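Side-chain contacts in putative branched-chain amino acid ABC transporter, periplasmic branched-chain amino acid-binding protein (Pseudomonas protegens Pf-5, PDB 4RU0), which probably captures branched-chain amino acids or related small solutes in the periplasm and delivers them to an ABC transporter: residues V238-W243 and K284-L289; V165-Q170 and H263-I268; D275-G280 and Q400-A405. All blocks are in the same frame, centred on the assembly; numbering follows the deposited sequence.

Contact 1: V238-W243 and K284-L289. With P3G (3,6,9,12,15-pentaoxaheptadecane), chain C.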
loop_
_atom_site.group_PDB
_atom_site.type_symbol
_atom_site.label_atom_id
_atom_site.label_comp_id
_atom_site.label_asym_id
_atom_site.label_seq_id
_atom_site.Cartn_x
_atom_site.Cartn_y
_atom_site.Cartn_z
ATOM N N VAL A 238 -3.344 -1.385 21.077
ATOM C CA VAL A 238 -2.119 -1.926 20.504
ATOM C C VAL A 238 -2.095 -1.723 18.990
ATOM O O VAL A 238 -2.995 -2.162 18.267
ATOM C CB VAL A 238 -1.942 -3.427 20.816
ATOM C CG1 VAL A 238 -0.755 -3.995 20.037
ATOM C CG2 VAL A 238 -1.740 -3.635 22.312
ATOM N N PHE A 239 -1.069 -1.018 18.533
ATOM C CA PHE A 239 -0.783 -0.838 17.120
ATOM C C PHE A 239 0.088 -2.020 16.685
ATOM O O PHE A 239 1.270 -2.084 17.022
ATOM C CB PHE A 239 -0.075 0.502 16.894
ATOM C CG PHE A 239 0.043 0.915 15.445
ATOM C CD1 PHE A 239 -0.670 0.262 14.446
ATOM C CD2 PHE A 239 0.873 1.967 15.088
ATOM C CE1 PHE A 239 -0.552 0.652 13.112
ATOM C CE2 PHE A 239 0.992 2.364 13.762
ATOM C CZ PHE A 239 0.275 1.701 12.769
ATOM N N LEU A 240 -0.498 -2.964 15.957
ATOM C CA LEU A 240 0.200 -4.200 15.633
ATOM C C LEU A 240 0.916 -4.106 14.295
ATOM O O LEU A 240 0.288 -4.168 13.239
ATOM C CB LEU A 240 -0.772 -5.377 15.617
ATOM C CG LEU A 240 -0.107 -6.735 15.428
ATOM C CD1 LEU A 240 0.828 -7.016 16.589
ATOM C CD2 LEU A 240 -1.139 -7.845 15.272
ATOM N N ARG A 241 2.233 -4.050 14.336
ATOM C CA ARG A 241 3.023 -3.862 13.139
ATOM C C ARG A 241 3.972 -5.026 13.032
ATOM O O ARG A 241 5.157 -4.897 12.999
ATOM C CB ARG A 241 3.774 -2.543 13.197
ATOM C CG ARG A 241 2.882 -1.339 13.409
ATOM C CD ARG A 241 3.523 -0.050 12.949
ATOM N NE ARG A 241 3.630 -0.077 11.519
ATOM C CZ ARG A 241 4.760 -0.072 10.841
ATOM N NH1 ARG A 241 4.719 -0.146 9.535
ATOM N NH2 ARG A 241 5.906 0.014 11.455
ATOM N N THR A 242 3.367 -6.185 12.976
ATOM C CA THR A 242 4.060 -7.433 12.712
ATOM C C THR A 242 3.922 -7.772 11.233
ATOM O O THR A 242 3.273 -7.049 10.478
ATOM C CB THR A 242 3.481 -8.587 13.558
ATOM O OG1 THR A 242 2.050 -8.592 13.428
ATOM C CG2 THR A 242 3.847 -8.412 15.019
ATOM N N TRP A 243 4.533 -8.874 10.823
ATOM C CA TRP A 243 4.460 -9.310 9.439
ATOM C C TRP A 243 4.665 -10.816 9.361
ATOM O O TRP A 243 5.444 -11.386 10.128
ATOM C CB TRP A 243 5.497 -8.572 8.590
ATOM C CG TRP A 243 5.713 -9.188 7.253
ATOM C CD1 TRP A 243 4.918 -9.060 6.148
ATOM C CD2 TRP A 243 6.799 -10.038 6.874
ATOM N NE1 TRP A 243 5.447 -9.782 5.103
ATOM C CE2 TRP A 243 6.601 -10.392 5.524
ATOM C CE3 TRP A 243 7.920 -10.533 7.545
ATOM C CZ2 TRP A 243 7.486 -11.222 4.831
ATOM C CZ3 TRP A 243 8.799 -11.359 6.857
ATOM C CH2 TRP A 243 8.576 -11.695 5.514
ATOM N N LYS A 284 -11.236 -13.026 16.821
ATOM C CA LYS A 284 -12.533 -12.359 16.708
ATOM C C LYS A 284 -12.488 -10.952 17.296
ATOM O O LYS A 284 -12.114 -10.767 18.452
ATOM C CB LYS A 284 -13.626 -13.172 17.409
ATOM C CG LYS A 284 -14.004 -14.466 16.707
ATOM C CD LYS A 284 -15.123 -15.174 17.457
ATOM C CE LYS A 284 -15.664 -16.361 16.672
ATOM N NZ LYS A 284 -16.284 -15.941 15.384
ATOM N N GLY A 285 -12.866 -9.961 16.496
ATOM C CA GLY A 285 -12.882 -8.584 16.960
ATOM C C GLY A 285 -11.683 -7.765 16.509
ATOM O O GLY A 285 -11.708 -6.534 16.569
ATOM N N TYR A 286 -10.638 -8.455 16.061
ATOM C CA TYR A 286 -9.407 -7.832 15.571
ATOM C C TYR A 286 -9.653 -6.707 14.574
ATOM O O TYR A 286 -10.417 -6.870 13.623
ATOM C CB TYR A 286 -8.522 -8.904 14.937
ATOM C CG TYR A 286 -7.239 -8.413 14.304
ATOM C CD1 TYR A 286 -6.145 -8.055 15.084
ATOM C CD2 TYR A 286 -7.111 -8.338 12.927
ATOM C CE1 TYR A 286 -4.964 -7.618 14.504
ATOM C CE2 TYR A 286 -5.936 -7.908 12.338
ATOM C CZ TYR A 286 -4.867 -7.550 13.129
ATOM O OH TYR A 286 -3.698 -7.126 12.540
ATOM N N LEU A 287 -9.018 -5.562 14.809
ATOM C CA LEU A 287 -9.104 -4.435 13.884
ATOM C C LEU A 287 -7.881 -4.376 12.966
ATOM O O LEU A 287 -6.797 -4.848 13.328
ATOM C CB LEU A 287 -9.232 -3.117 14.644
ATOM C CG LEU A 287 -10.391 -3.000 15.634
ATOM C CD1 LEU A 287 -10.467 -1.595 16.215
ATOM C CD2 LEU A 287 -11.691 -3.382 14.962
ATOM N N ALA A 288 -8.050 -3.786 11.786
ATOM C CA ALA A 288 -6.921 -3.574 10.884
ATOM C C ALA A 288 -7.141 -2.357 9.996
ATOM O O ALA A 288 -8.272 -2.057 9.615
ATOM C CB ALA A 288 -6.681 -4.810 10.036
ATOM N N LEU A 289 -6.055 -1.653 9.685
ATOM C CA LEU A 289 -6.104 -0.533 8.753
ATOM C C LEU A 289 -5.963 -1.042 7.321
ATOM O O LEU A 289 -5.293 -2.045 7.075
ATOM C CB LEU A 289 -4.998 0.484 9.066
ATOM C CG LEU A 289 -5.028 1.154 10.441
ATOM C CD1 LEU A 289 -3.692 1.825 10.745
ATOM C CD2 LEU A 289 -6.152 2.162 10.524
HETATM O O3 P3G C . 2.582 -7.771 -2.349
HETATM C C7 P3G C . 3.177 -6.502 -2.146
HETATM C C8 P3G C . 4.570 -6.694 -1.577
HETATM O O4 P3G C . 4.923 -5.532 -0.839
HETATM C C9 P3G C . 5.651 -5.856 0.331
HETATM C C10 P3G C . 5.105 -5.015 1.463
HETATM O O5 P3G C . 6.143 -4.755 2.391
HETATM C C11 P3G C . 5.741 -5.051 3.713
HETATM C C12 P3G C . 6.964 -5.060 4.612
HETATM O O6 P3G C . 6.990 -6.262 5.358
HETATM C C13 P3G C . 8.248 -6.489 5.951
HETATM C C14 P3G C . 9.004 -7.493 5.120
HETATM O O7 P3G C . 10.375 -7.464 5.484
#
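The ring of Tyr286 meets Leu240 obliquely, at the hydroxyl end. Leu240 CD2 lies 3.8 Å from Tyr286 OH and 3.9 Å from Tyr286 CE1. The Phe239 ring is met by Leu289, again at a slant, with Leu289 CD1 4.1 Å from Phe239 CE1. One face of the Phe239 ring carries Arg241 CD, 3.6 Å above its plane and offset toward the rim. A third flat group, Trp243, takes the bound pentaoxaheptadecane on one face. Carbon C14 of this ligand sits 3.7 Å above the middle of the Trp243 ring system, and its ether oxygen O6 lies over the same face. Trp243 is one of four pocket residues, with Tyr41, Tyr192 and Trp269.

The two strands are not sheet neighbours. Strand 264-266 runs between them, and the nearest CA atoms, Leu240 CA and Ala288 CA, are 8.6 Å apart. The contact therefore bridges across a strand in the parallel part of a mixed sheet, at the core of one lobe of this type I periplasmic binding fold. Alternation along strand 238-241 gives each face of the sheet one of the two pairs. Phe239 and Leu289 lie on the face covered by helix 157-172, and both touch Glu160. Leu240 and Tyr286 lie on the other face and share Ile264.

Both pairs cross at about a right angle, so each meets through few atoms. The phenol arm starts at a chi1 of 177°, with CG turned away from the backbone N, and carries the hydroxyl across toward strand 238-241. Leu240 supplies only a methyl group to it. The polar need of Tyr286 OH is met by the backbone O of Ala270. Arg241 does not touch segment 284-289; it forms a salt bridge with Asp267.

Contact 2: V165-Q170 and H263-I268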
loop_
_atom_site.group_PDB
_atom_site.type_symbol
_atom_site.label_atom_id
_atom_site.label_comp_id
_atom_site.label_asym_id
_atom_site.label_seq_id
_atom_site.Cartn_x
_atom_site.Cartn_y
_atom_site.Cartn_z
ATOM N N VAL A 165 -3.395 7.192 14.894
ATOM C CA VAL A 165 -3.633 8.069 16.036
ATOM C C VAL A 165 -4.955 8.831 15.889
ATOM O O VAL A 165 -5.703 8.997 16.852
ATOM C CB VAL A 165 -2.462 9.060 16.221
ATOM C CG1 VAL A 165 -2.858 10.208 17.133
ATOM C CG2 VAL A 165 -1.232 8.333 16.764
ATOM N N ASN A 166 -5.256 9.269 14.674
ATOM C CA ASN A 166 -6.481 10.018 14.434
ATOM C C ASN A 166 -7.730 9.166 14.640
ATOM O O ASN A 166 -8.773 9.673 15.064
ATOM C CB ASN A 166 -6.478 10.616 13.032
ATOM C CG ASN A 166 -5.484 11.740 12.893
ATOM O OD1 ASN A 166 -4.938 12.211 13.890
ATOM N ND2 ASN A 166 -5.239 12.181 11.659
ATOM N N TYR A 167 -7.622 7.875 14.347
ATOM C CA TYR A 167 -8.730 6.965 14.588
ATOM C C TYR A 167 -8.904 6.714 16.082
ATOM O O TYR A 167 -10.030 6.687 16.579
ATOM C CB TYR A 167 -8.527 5.646 13.848
ATOM C CG TYR A 167 -9.618 4.639 14.136
ATOM C CD1 TYR A 167 -10.890 4.788 13.592
ATOM C CD2 TYR A 167 -9.380 3.545 14.959
ATOM C CE1 TYR A 167 -11.892 3.875 13.856
ATOM C CE2 TYR A 167 -10.375 2.624 15.228
ATOM C CZ TYR A 167 -11.632 2.794 14.676
ATOM O OH TYR A 167 -12.626 1.880 14.940
ATOM N N ILE A 168 -7.789 6.530 16.789
ATOM C CA ILE A 168 -7.812 6.392 18.243
ATOM C C ILE A 168 -8.546 7.580 18.866
ATOM O O ILE A 168 -9.431 7.407 19.706
ATOM C CB ILE A 168 -6.390 6.319 18.855
ATOM C CG1 ILE A 168 -5.567 5.175 18.252
ATOM C CG2 ILE A 168 -6.470 6.184 20.366
ATOM C CD1 ILE A 168 -6.058 3.809 18.576
ATOM N N ALA A 169 -8.164 8.784 18.441
ATOM C CA ALA A 169 -8.742 10.028 18.944
ATOM C C ALA A 169 -10.238 10.101 18.666
ATOM O O ALA A 169 -11.015 10.573 19.494
ATOM C CB ALA A 169 -8.034 11.229 18.326
ATOM N N GLN A 170 -10.635 9.630 17.490
ATOM C CA GLN A 170 -12.042 9.572 17.121
ATOM C C GLN A 170 -12.768 8.614 18.065
ATOM O O GLN A 170 -13.893 8.871 18.486
ATOM C CB GLN A 170 -12.185 9.138 15.662
ATOM C CG GLN A 170 -13.607 8.911 15.173
ATOM C CD GLN A 170 -13.674 8.817 13.652
ATOM O OE1 GLN A 170 -13.299 9.756 12.947
ATOM N NE2 GLN A 170 -14.144 7.682 13.142
ATOM N N HIS A 263 -9.048 -4.291 20.787
ATOM C CA HIS A 263 -8.255 -3.112 21.116
ATOM C C HIS A 263 -6.940 -3.173 20.359
ATOM O O HIS A 263 -6.032 -2.381 20.617
ATOM C CB HIS A 263 -7.977 -3.012 22.619
ATOM C CG HIS A 263 -9.204 -2.789 23.452
ATOM N ND1 HIS A 263 -9.137 -2.462 24.793
ATOM C CD2 HIS A 263 -10.518 -2.851 23.146
ATOM C CE1 HIS A 263 -10.362 -2.330 25.273
ATOM N NE2 HIS A 263 -11.219 -2.562 24.291
ATOM N N ILE A 264 -6.836 -4.136 19.443
ATOM C CA ILE A 264 -5.637 -4.296 18.624
ATOM C C ILE A 264 -5.908 -3.824 17.202
ATOM O O ILE A 264 -6.862 -4.269 16.571
ATOM C CB ILE A 264 -5.156 -5.765 18.578
ATOM C CG1 ILE A 264 -5.037 -6.350 19.989
ATOM C CG2 ILE A 264 -3.821 -5.872 17.831
ATOM C CD1 ILE A 264 -4.454 -7.739 20.016
ATOM N N ILE A 265 -5.069 -2.922 16.697
ATOM C CA ILE A 265 -5.234 -2.431 15.334
ATOM C C ILE A 265 -4.014 -2.760 14.492
ATOM O O ILE A 265 -2.909 -2.280 14.755
ATOM C CB ILE A 265 -5.473 -0.916 15.285
ATOM C CG1 ILE A 265 -6.637 -0.529 16.198
ATOM C CG2 ILE A 265 -5.748 -0.482 13.859
ATOM C CD1 ILE A 265 -6.869 0.965 16.296
ATOM N N GLY A 266 -4.222 -3.576 13.470
ATOM C CA GLY A 266 -3.123 -4.012 12.638
ATOM C C GLY A 266 -2.703 -3.009 11.579
ATOM O O GLY A 266 -3.515 -2.226 11.071
ATOM N N ASP A 267 -1.410 -3.037 11.269
ATOM C CA ASP A 267 -0.841 -2.379 10.100
ATOM C C ASP A 267 -1.578 -2.821 8.837
ATOM O O ASP A 267 -2.246 -3.860 8.832
ATOM C CB ASP A 267 0.644 -2.724 9.994
ATOM C CG ASP A 267 1.385 -1.828 9.042
ATOM O OD1 ASP A 267 1.400 -2.126 7.829
ATOM O OD2 ASP A 267 1.971 -0.831 9.516
ATOM N N ILE A 268 -1.454 -2.059 7.759
ATOM C CA ILE A 268 -2.097 -2.458 6.509
ATOM C C ILE A 268 -1.495 -3.763 5.991
ATOM O O ILE A 268 -2.145 -4.511 5.271
ATOM C CB ILE A 268 -1.993 -1.368 5.428
ATOM C CG1 ILE A 268 -0.535 -1.114 5.040
ATOM C CG2 ILE A 268 -2.662 -0.080 5.907
ATOM C CD1 ILE A 268 -0.385 -0.290 3.786
#
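Ile265 CD1 is the single atom of strand 264-266 on which this contact turns. It lies 3.7 Å from Ile168 CD1 and 3.8 Å from Tyr167 CD2. Both partners belong to helix 157-172, and they sit next to each other in its sequence. Tyr167 receives the methyl at the edge of its ring, close to the ring plane. The neighbouring Tyr167 CE2 is 4.0 Å from the same methyl, so the approach is to one side of the ring and not over a face. Ile168 meets Ile265 methyl to methyl, the two side chains running past each other in opposite directions.

The torsions explain the reach. Ile265 is extended at its second torsion (chi2 175°), which carries CD1 straight out from the sheet. Ile168 is folded instead, with chi2 at -67°, and its CD1 swings toward the tip of Ile265. Trp237, Leu287 and Leu289 also touch this cluster from the two flanking strands, and all three residues of the contact are buried.

The outer side of the helix is different. Gln170 is exposed and Asn166 partly so, and neither touches strand 264-266. They rest on Ile414 of strand 407-415 instead, and Asn166 ND2 bonds to the O of Ala415. Tyr167 links the two regions. Its side chain touches Ile410 and Ser411, while its hydroxyl is hydrogen-bonded to Arg171 NE, a turn further along the helix. His263, at the start of the other segment, is partly exposed as well.

A helix packed on the parallel part of a mixed sheet, here through two isoleucines and a tyrosine edge, with polar residues on its outer side, is the usual alpha/beta packing in the lobes of leucine-binding-protein relatives.

Contact 3: D275-G280 and Q400-A405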
loop_
_atom_site.group_PDB
_atom_site.type_symbol
_atom_site.label_atom_id
_atom_site.label_comp_id
_atom_site.label_asym_id
_atom_site.label_seq_id
_atom_site.Cartn_x
_atom_site.Cartn_y
_atom_site.Cartn_z
ATOM N N ASP A 275 -3.700 -13.375 7.491
ATOM C CA ASP A 275 -2.937 -12.928 8.648
ATOM C C ASP A 275 -3.605 -13.352 9.947
ATOM O O ASP A 275 -2.947 -13.445 10.979
ATOM C CB ASP A 275 -2.764 -11.408 8.630
ATOM C CG ASP A 275 -1.822 -10.938 7.538
ATOM O OD1 ASP A 275 -0.761 -11.572 7.345
ATOM O OD2 ASP A 275 -2.143 -9.930 6.872
ATOM N N VAL A 276 -4.910 -13.611 9.896
ATOM C CA VAL A 276 -5.678 -13.844 11.119
ATOM C C VAL A 276 -6.414 -15.186 11.168
ATOM O O VAL A 276 -6.747 -15.666 12.251
ATOM C CB VAL A 276 -6.707 -12.725 11.335
ATOM C CG1 VAL A 276 -6.006 -11.449 11.720
ATOM C CG2 VAL A 276 -7.549 -12.527 10.082
ATOM N N LEU A 277 -6.678 -15.781 10.010
ATOM C CA LEU A 277 -7.273 -17.122 9.962
ATOM C C LEU A 277 -6.502 -18.182 10.770
ATOM O O LEU A 277 -7.126 -18.997 11.443
ATOM C CB LEU A 277 -7.418 -17.589 8.510
ATOM C CG LEU A 277 -8.667 -17.100 7.773
ATOM C CD1 LEU A 277 -8.557 -17.381 6.293
ATOM C CD2 LEU A 277 -9.924 -17.742 8.346
ATOM N N PRO A 278 -5.152 -18.181 10.714
ATOM C CA PRO A 278 -4.461 -19.203 11.516
ATOM C C PRO A 278 -4.663 -19.044 13.024
ATOM O O PRO A 278 -4.475 -20.006 13.763
ATOM C CB PRO A 278 -2.986 -18.996 11.156
ATOM C CG PRO A 278 -3.006 -18.312 9.831
ATOM C CD PRO A 278 -4.204 -17.424 9.874
ATOM N N ALA A 279 -5.046 -17.850 13.464
ATOM C CA ALA A 279 -5.254 -17.582 14.883
ATOM C C ALA A 279 -6.587 -18.135 15.372
ATOM O O ALA A 279 -6.849 -18.160 16.576
ATOM C CB ALA A 279 -5.180 -16.090 15.155
ATOM N N GLY A 280 -7.429 -18.576 14.440
ATOM C CA GLY A 280 -8.730 -19.115 14.799
ATOM C C GLY A 280 -9.607 -18.097 15.501
ATOM O O GLY A 280 -9.522 -16.900 15.228
ATOM N N GLN A 400 -11.177 -1.880 9.339
ATOM C CA GLN A 400 -12.095 -2.995 9.175
ATOM C C GLN A 400 -11.913 -4.000 10.305
ATOM O O GLN A 400 -10.810 -4.147 10.840
ATOM C CB GLN A 400 -11.899 -3.667 7.815
ATOM C CG GLN A 400 -10.524 -4.248 7.598
ATOM C CD GLN A 400 -10.351 -4.789 6.200
ATOM O OE1 GLN A 400 -10.989 -4.315 5.261
ATOM N NE2 GLN A 400 -9.488 -5.789 6.051
ATOM N N GLN A 401 -13.002 -4.682 10.663
ATOM C CA GLN A 401 -13.015 -5.579 11.816
ATOM C C GLN A 401 -13.257 -7.034 11.417
ATOM O O GLN A 401 -14.110 -7.325 10.572
ATOM C CB GLN A 401 -14.079 -5.122 12.820
ATOM C CG GLN A 401 -14.195 -5.989 14.062
ATOM C CD GLN A 401 -14.925 -5.280 15.187
ATOM O OE1 GLN A 401 -15.925 -4.599 14.961
ATOM N NE2 GLN A 401 -14.415 -5.421 16.406
ATOM N N TRP A 402 -12.507 -7.940 12.037
ATOM C CA TRP A 402 -12.566 -9.365 11.718
ATOM C C TRP A 402 -13.481 -10.130 12.678
ATOM O O TRP A 402 -13.346 -10.003 13.899
ATOM C CB TRP A 402 -11.150 -9.939 11.754
ATOM C CG TRP A 402 -11.036 -11.400 11.470
ATOM C CD1 TRP A 402 -10.711 -12.384 12.359
ATOM C CD2 TRP A 402 -11.219 -12.046 10.204
ATOM N NE1 TRP A 402 -10.684 -13.603 11.725
ATOM C CE2 TRP A 402 -10.996 -13.425 10.404
ATOM C CE3 TRP A 402 -11.557 -11.595 8.922
ATOM C CZ2 TRP A 402 -11.097 -14.355 9.369
ATOM C CZ3 TRP A 402 -11.659 -12.519 7.897
ATOM C CH2 TRP A 402 -11.427 -13.886 8.127
ATOM N N ASP A 403 -14.407 -10.922 12.142
ATOM C CA ASP A 403 -15.328 -11.662 13.009
ATOM C C ASP A 403 -15.002 -13.155 13.080
ATOM O O ASP A 403 -15.708 -13.924 13.731
ATOM C CB ASP A 403 -16.782 -11.461 12.560
ATOM C CG ASP A 403 -17.045 -11.948 11.138
ATOM O OD1 ASP A 403 -16.349 -12.867 10.654
ATOM O OD2 ASP A 403 -17.977 -11.411 10.500
ATOM N N GLY A 404 -13.929 -13.558 12.410
ATOM C CA GLY A 404 -13.534 -14.953 12.386
ATOM C C GLY A 404 -13.720 -15.543 11.008
ATOM O O GLY A 404 -13.172 -16.602 10.693
ATOM N N ALA A 405 -14.492 -14.844 10.179
ATOM C CA ALA A 405 -14.806 -15.319 8.839
ATOM C C ALA A 405 -14.745 -14.198 7.803
ATOM O O ALA A 405 -14.328 -14.421 6.667
ATOM C CB ALA A 405 -16.178 -15.969 8.824
HETATM O O HOH W 1 -9.453 -16.014 12.839
#
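The backbone that brings Val276 and Leu277 to Trp402 passes from a weakly bonded helix into a 3-10 segment. Ala279 N bonds to Val276 O at 3.0 Å, and Gly280 N to Leu277 O. Opposite them, strand 400-402 ends in an Asx turn. Asp403 OD1 accepts from Ala405 N (2.8 Å) and also from the N of Asn406. Gly404 has a phi of 112°, where a side chain would be jammed against the preceding carbonyl.

Both faces of the Trp402 indole are covered. Val276 CG2 makes a CH-pi contact with the five-membered ring of Trp402, 3.6 Å from its centroid and 9° off the normal. On the other face lies Gly404 N, 3.3 Å above the plane toward the rim. Leu277 CD2 comes in at the edge, 3.7 Å from Trp402 CZ2.

This turn belongs to the beta hairpin of strands 396-402 and 407-415, the antiparallel margin of the lobe's sheet. Trp407 from the second strand also meets the indole.

A water lies in the indole plane, 2.9 Å from Trp402 NE1. It donates to Val276 O and Gly280 O, tying the two segments together. A leucine in place of Trp402 would probably leave this water without its indole donor and open a gap between Val276 and the Gly404 backbone.

In the fold
Contacts 1 and 2 are buried. Contact 3 is partly exposed, through Leu277 and the glycines of its turns. Contacts 1 and 2 share the middle of the sheet: strand 264-266 of contact 2 lies between the two strands of contact 1. Their segments are joined by a probable backbone hydrogen bond between Val238 O and Ile265 N. Contact 3 meets contact 1 at the next strand, through probable hydrogen bonds from Gly285 N to Trp402 O and from Lys284 NZ to Asp403 O. All three pack apolar groups on aromatic rings, by oblique approach or at an edge in contacts 1 and 2; contact 3 adds a CH-pi contact over a ring face and a bridging water.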